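Local coordinates for BPH (Thiobacillus denitrificans, PDB 5OVS), which forms a tetradecameric double-ring homologue of the proteasome in a beta-proteobacterium and probably acts as an N-terminal-nucleophile hydrolase that degrades proteins, at the interface of chains A and B. Residues are numbered along the deposited sequence; one frame, centred on the assembly and turned at random. Chains: chain A/B, BPH.

Contact 1: the interface of chains A and B. Residues chain A 101-103; chain B 51, 54, 94-95, 108.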
# COMPACT_ATOMS: atom_id res chain seq x y z
N GLU A 101 -15.18 4.29 8.85
CA GLU A 101 -15.83 4.48 7.55
C GLU A 101 -17.19 5.19 7.72
O GLU A 101 -17.36 6.32 7.25
CB GLU A 101 -16.01 3.12 6.85
N ASP A 102 -18.12 4.54 8.42
CA ASP A 102 -19.51 5.03 8.57
C ASP A 102 -19.67 6.10 9.66
O ASP A 102 -18.86 6.20 10.57
CB ASP A 102 -20.47 3.88 8.94
CG ASP A 102 -20.33 2.66 8.04
OD1 ASP A 102 -20.04 2.83 6.83
OD2 ASP A 102 -20.53 1.54 8.56
N ASP A 103 -20.76 6.86 9.56
CA ASP A 103 -21.21 7.74 10.64
C ASP A 103 -21.46 6.96 11.92
O ASP A 103 -20.89 7.25 12.97
CB ASP A 103 -22.52 8.46 10.25
CG ASP A 103 -22.30 9.64 9.32
OD1 ASP A 103 -21.14 10.12 9.21
OD2 ASP A 103 -23.29 10.10 8.71
N SER B 51 -26.49 11.77 8.67
CA SER B 51 -27.31 10.57 8.68
C SER B 51 -28.74 10.86 9.13
O SER B 51 -28.96 11.63 10.08
CB SER B 51 -26.70 9.50 9.59
OG SER B 51 -27.58 8.40 9.74
N PHE B 54 -29.94 10.67 12.88
CA PHE B 54 -29.54 11.60 13.95
C PHE B 54 -30.71 12.35 14.57
O PHE B 54 -30.72 12.60 15.79
CB PHE B 54 -28.46 12.58 13.46
CG PHE B 54 -27.07 12.00 13.47
CD1 PHE B 54 -26.49 11.57 14.65
CD2 PHE B 54 -26.33 11.91 12.30
CE1 PHE B 54 -25.21 11.04 14.67
CE2 PHE B 54 -25.04 11.38 12.30
CZ PHE B 54 -24.49 10.94 13.49
N LEU B 94 -21.92 5.94 17.91
CA LEU B 94 -21.18 6.84 17.03
C LEU B 94 -19.74 6.36 16.92
O LEU B 94 -19.11 6.07 17.94
CB LEU B 94 -21.17 8.26 17.59
CG LEU B 94 -20.44 9.28 16.71
CD1 LEU B 94 -21.31 9.66 15.54
CD2 LEU B 94 -20.05 10.52 17.51
N GLN B 95 -19.22 6.33 15.70
CA GLN B 95 -17.83 5.94 15.48
C GLN B 95 -16.86 7.12 15.67
O GLN B 95 -16.97 8.12 14.97
CB GLN B 95 -17.68 5.35 14.09
CG GLN B 95 -18.54 4.11 13.91
CD GLN B 95 -17.99 3.19 12.85
OE1 GLN B 95 -17.85 3.57 11.68
NE2 GLN B 95 -17.69 1.96 13.24
N ARG B 108 -20.24 14.13 13.38
CA ARG B 108 -20.81 13.67 12.12
C ARG B 108 -22.09 14.37 11.69
O ARG B 108 -22.80 13.87 10.82
CB ARG B 108 -21.07 12.16 12.16
CG ARG B 108 -19.88 11.32 12.58
CD ARG B 108 -18.73 11.47 11.59
NE ARG B 108 -17.78 10.37 11.74
CZ ARG B 108 -17.56 9.41 10.85
NH1 ARG B 108 -18.19 9.40 9.68
NH2 ARG B 108 -16.67 8.46 11.12
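A:Asp103 and B:Arg108 form the charged centre of this loop-to-loop contact. Their salt bridge joins OD1 of the carboxylate to the guanidinium NH1 at 3.1 Å, but as a hydrogen bond it is weak, bent to 133° at the hydrogen. The carboxylate and guanidinium planes stand 85° apart, so the two groups do not pair as a flat bidentate couple. Arginine suits the place: its CB lies 3.6 Å from A:Asp103 OD1, and the bend at chi2 brings the guanidinium back toward the same oxygen. The guanidinium also lies near the carbonyl O of A:Asp102, though its NH2 hydrogens point away from it.

Backbone polar groups add a second, weak link: B:Gln95 N donates to A:Asp103 O over 3.3 Å, nearly straight at 173°. The B:Gln95 side-chain OE1, as modelled, lies 3.0 Å from A:Asp102 O; both can only accept, a doubtful clash that a flipped amide might relieve.

In van der Waals contact, A:Asp103 OD2 rests 3.6 Å from CB of B:Ser51, a residue small enough to let the acid in. B:Leu94 CD1 comes near A:Asp103 O, while its packing against the B:Phe54 ring edge is within chain B.

The site pins an acidic loop of one subunit to its neighbour, probably helping to set their register.

Contact 2: the interface of chains A and B. Residues chain A 74, 78, 126-128; chain B 34, 53, 56.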
# COMPACT_ATOMS: atom_id res chain seq x y z
N VAL A 74 -42.25 5.31 15.08
CA VAL A 74 -40.86 5.50 14.69
C VAL A 74 -39.95 5.50 15.92
O VAL A 74 -38.90 4.83 15.92
CB VAL A 74 -40.69 6.80 13.86
CG1 VAL A 74 -39.24 7.27 13.80
CG2 VAL A 74 -41.25 6.59 12.46
N PHE A 78 -37.14 2.67 16.66
CA PHE A 78 -35.75 3.09 16.83
C PHE A 78 -35.17 2.63 18.17
O PHE A 78 -34.04 2.10 18.22
CB PHE A 78 -35.58 4.61 16.72
CG PHE A 78 -34.18 5.06 17.03
CD1 PHE A 78 -33.17 4.93 16.07
CD2 PHE A 78 -33.85 5.52 18.29
CE1 PHE A 78 -31.87 5.31 16.37
CE2 PHE A 78 -32.55 5.90 18.60
CZ PHE A 78 -31.56 5.79 17.64
N ARG A 126 -29.90 2.02 11.52
CA ARG A 126 -31.00 2.34 12.45
C ARG A 126 -31.78 3.60 12.04
O ARG A 126 -32.31 4.32 12.87
CB ARG A 126 -30.50 2.38 13.90
CG ARG A 126 -30.10 0.99 14.40
CD ARG A 126 -29.34 0.98 15.71
NE ARG A 126 -28.14 1.81 15.66
CZ ARG A 126 -27.03 1.53 14.98
NH1 ARG A 126 -26.92 0.41 14.27
NH2 ARG A 126 -26.01 2.39 15.00
N THR A 127 -31.84 3.83 10.72
CA THR A 127 -32.69 4.84 10.11
C THR A 127 -34.12 4.32 10.05
O THR A 127 -34.53 3.71 9.07
CB THR A 127 -32.24 5.11 8.66
OG1 THR A 127 -30.82 5.20 8.60
CG2 THR A 127 -32.86 6.38 8.12
N VAL A 128 -34.88 4.57 11.10
CA VAL A 128 -36.28 4.16 11.13
C VAL A 128 -37.12 5.10 10.24
O VAL A 128 -37.00 6.33 10.33
CB VAL A 128 -36.84 4.18 12.56
CG1 VAL A 128 -38.28 3.73 12.57
CG2 VAL A 128 -35.99 3.28 13.46
N ASN B 34 -42.14 10.35 7.90
CA ASN B 34 -41.28 11.14 8.80
C ASN B 34 -40.11 11.74 8.06
O ASN B 34 -38.95 11.46 8.36
CB ASN B 34 -40.81 10.33 10.00
CG ASN B 34 -40.03 9.09 9.61
OD1 ASN B 34 -40.43 8.36 8.70
ND2 ASN B 34 -38.91 8.85 10.29
N THR B 53 -30.65 9.09 10.72
CA THR B 53 -30.85 8.55 12.06
C THR B 53 -30.67 9.59 13.16
O THR B 53 -31.17 9.40 14.26
CB THR B 53 -29.85 7.41 12.34
OG1 THR B 53 -29.93 6.44 11.30
CG2 THR B 53 -30.12 6.73 13.67
N LEU B 56 -33.49 11.12 15.03
CA LEU B 56 -34.05 10.12 15.92
C LEU B 56 -33.21 10.06 17.17
O LEU B 56 -33.75 10.06 18.26
CB LEU B 56 -34.09 8.75 15.26
CG LEU B 56 -34.84 8.67 13.93
CD1 LEU B 56 -34.59 7.33 13.26
CD2 LEU B 56 -36.33 8.92 14.14
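B:Leu56 pushes its two methyls among side chains and backbone of chain A. CD2 meets CG1 of A:Val74 at 3.4 Å, tighter than usual for two methyls, and the two side chains cross at about a right angle. The other branch, CD1, lies 3.9 Å from CB of A:Val128, while CB stands over one face of the A:Phe78 ring, 4.0 Å above its plane and offset toward the rim. A forked leucine suits this place because one residue can touch a helix and a strand at once. A:Phe78 also brings its rim atom CE1 within 3.5 Å of the B:Thr53 methyl CG2.

Polar bonds flank the apolar contact. The hydroxyl of A:Thr127 donates to that of B:Thr53, OG1 to OG1, at 3.1 Å. With its methyl anti to the backbone N and OG1 at chi1 -53°, B:Thr53 turns its apolar branch to the phenyl ring and its polar branch to the other threonine. The amide ND2 of B:Asn34 donates to A:Val128 O at 3.2 Å; the acceptor lies close to the amide plane, while the donor is tilted 26° from the carbonyl plane.

Further out, helix 74-91 sets A:Val74 and A:Phe78 one turn apart on the same flank, and A:Arg126 O meets the phenyl edge in plane. The site joins neighbouring subunits through apolar packing, with the flanking polar bonds probably fixing their alignment.

Contact 3: the interface of chains A and B. Residues chain A 110, 135-137, 141; chain B 22, 27.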
# COMPACT_ATOMS: atom_id res chain seq x y z
N ASP A 110 -31.21 -4.77 6.68
CA ASP A 110 -32.30 -3.84 6.42
C ASP A 110 -33.58 -4.60 6.63
O ASP A 110 -33.76 -5.67 6.02
CB ASP A 110 -32.28 -3.34 4.98
CG ASP A 110 -31.07 -2.53 4.64
OD1 ASP A 110 -30.56 -1.80 5.51
OD2 ASP A 110 -30.62 -2.61 3.48
N TYR A 135 -42.43 0.52 0.02
CA TYR A 135 -40.98 0.56 -0.14
C TYR A 135 -40.39 -0.85 -0.23
O TYR A 135 -41.10 -1.83 -0.00
CB TYR A 135 -40.30 1.35 0.98
CG TYR A 135 -38.98 1.97 0.54
CD1 TYR A 135 -38.95 2.93 -0.46
CD2 TYR A 135 -37.78 1.59 1.12
CE1 TYR A 135 -37.76 3.50 -0.87
CE2 TYR A 135 -36.58 2.15 0.71
CZ TYR A 135 -36.58 3.11 -0.28
OH TYR A 135 -35.39 3.66 -0.69
N ALA A 136 -39.11 -0.94 -0.60
CA ALA A 136 -38.41 -2.20 -0.70
C ALA A 136 -36.96 -2.11 -0.22
O ALA A 136 -36.28 -1.08 -0.39
CB ALA A 136 -38.44 -2.68 -2.14
N TYR A 137 -36.49 -3.21 0.38
CA TYR A 137 -35.10 -3.35 0.81
C TYR A 137 -34.49 -4.62 0.20
O TYR A 137 -35.21 -5.45 -0.38
CB TYR A 137 -35.00 -3.41 2.34
CG TYR A 137 -34.99 -2.06 3.03
CD1 TYR A 137 -34.31 -0.98 2.49
CD2 TYR A 137 -35.63 -1.89 4.26
CE1 TYR A 137 -34.28 0.25 3.12
CE2 TYR A 137 -35.61 -0.66 4.90
CZ TYR A 137 -34.94 0.40 4.32
OH TYR A 137 -34.92 1.62 4.94
N SER A 141 -34.36 -4.38 -4.32
CA SER A 141 -35.19 -3.19 -4.09
C SER A 141 -35.51 -2.31 -5.32
O SER A 141 -36.68 -2.01 -5.58
CB SER A 141 -34.52 -2.34 -3.00
OG SER A 141 -34.96 -0.99 -3.05
N TRP B 22 -30.41 7.11 0.11
CA TRP B 22 -29.92 5.79 0.46
C TRP B 22 -29.10 5.37 -0.75
O TRP B 22 -29.63 4.82 -1.70
CB TRP B 22 -31.10 4.86 0.73
CG TRP B 22 -30.75 3.46 1.18
CD1 TRP B 22 -29.95 3.09 2.22
CD2 TRP B 22 -31.25 2.25 0.60
NE1 TRP B 22 -29.89 1.72 2.31
CE2 TRP B 22 -30.68 1.18 1.33
CE3 TRP B 22 -32.11 1.95 -0.47
CZ2 TRP B 22 -30.94 -0.17 1.03
CZ3 TRP B 22 -32.37 0.61 -0.77
CH2 TRP B 22 -31.79 -0.43 -0.03
N GLU B 27 -35.35 8.91 -1.40
CA GLU B 27 -36.53 8.64 -0.59
C GLU B 27 -37.17 9.99 -0.30
O GLU B 27 -36.80 10.66 0.67
CB GLU B 27 -36.12 7.94 0.71
CG GLU B 27 -35.34 6.64 0.53
CD GLU B 27 -34.75 6.09 1.83
OE1 GLU B 27 -34.29 6.88 2.68
OE2 GLU B 27 -34.74 4.86 2.02
O HOH W 1 -29.24 0.18 4.64
O HOH W 2 -33.15 3.44 3.27
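B:Trp22 lays its indole against the A:Tyr137 ring edge to face, with the planes 70° apart and the tyrosine edge over the six-membered ring. Their closest approach is A:Tyr137 CD1 to B:Trp22 CH2, 3.6 Å. Tryptophan suits the tight part because its long ring system, carried by a CG anti to the backbone N (chi1 -177°), reaches several groups of chain A: A:Ser141 OG sits in plane at the indole edge, and A:Asp110 OD2 lies 3.5 Å from CZ2. That serine is itself held by a hydrogen bond to A:Ala136 O. A:Asp110 CB and A:Tyr135 CD2 lie over opposite faces of the A:Tyr137 ring.

The watery side is more loosely joined. Water 1 O lies 2.9 Å from the indole nitrogen NE1 of B:Trp22 and links it to the A:Asp110 carboxylate. Water 2 bridges the A:Tyr137 hydroxyl and B:Glu27 OE2, and lies over the indole face. Beside this bridge is a direct contact: the A:Tyr135 hydroxyl OH lies 3.0 Å from B:Glu27 OE2, a possible hydrogen bond of poor geometry, with the carboxylate oxygen above the phenol plane.

In the fold, strands 20-22 and 25-27 of chain B bring the tryptophan and glutamate against strand 134-137 and the start of helix 141-151 of chain A.

Contact 2 is about 14 Å from each of the others, measured between C-alpha centres, at the corner of a bent path, while contacts 1 and 3 are about 20 Å apart. In chain B, the segment around residues 51-56, running into the helix that starts at residue 54, serves both contact 1 and contact 2. In chain A, strand 128-131 of contact 2 is followed by strand 134-137 of contact 3. The three patches probably belong to one interface running from charged loops to the aromatic end. Because the subunits use different surfaces, the interface suits head-to-tail repetition around a ring of the fourteen-subunit assembly.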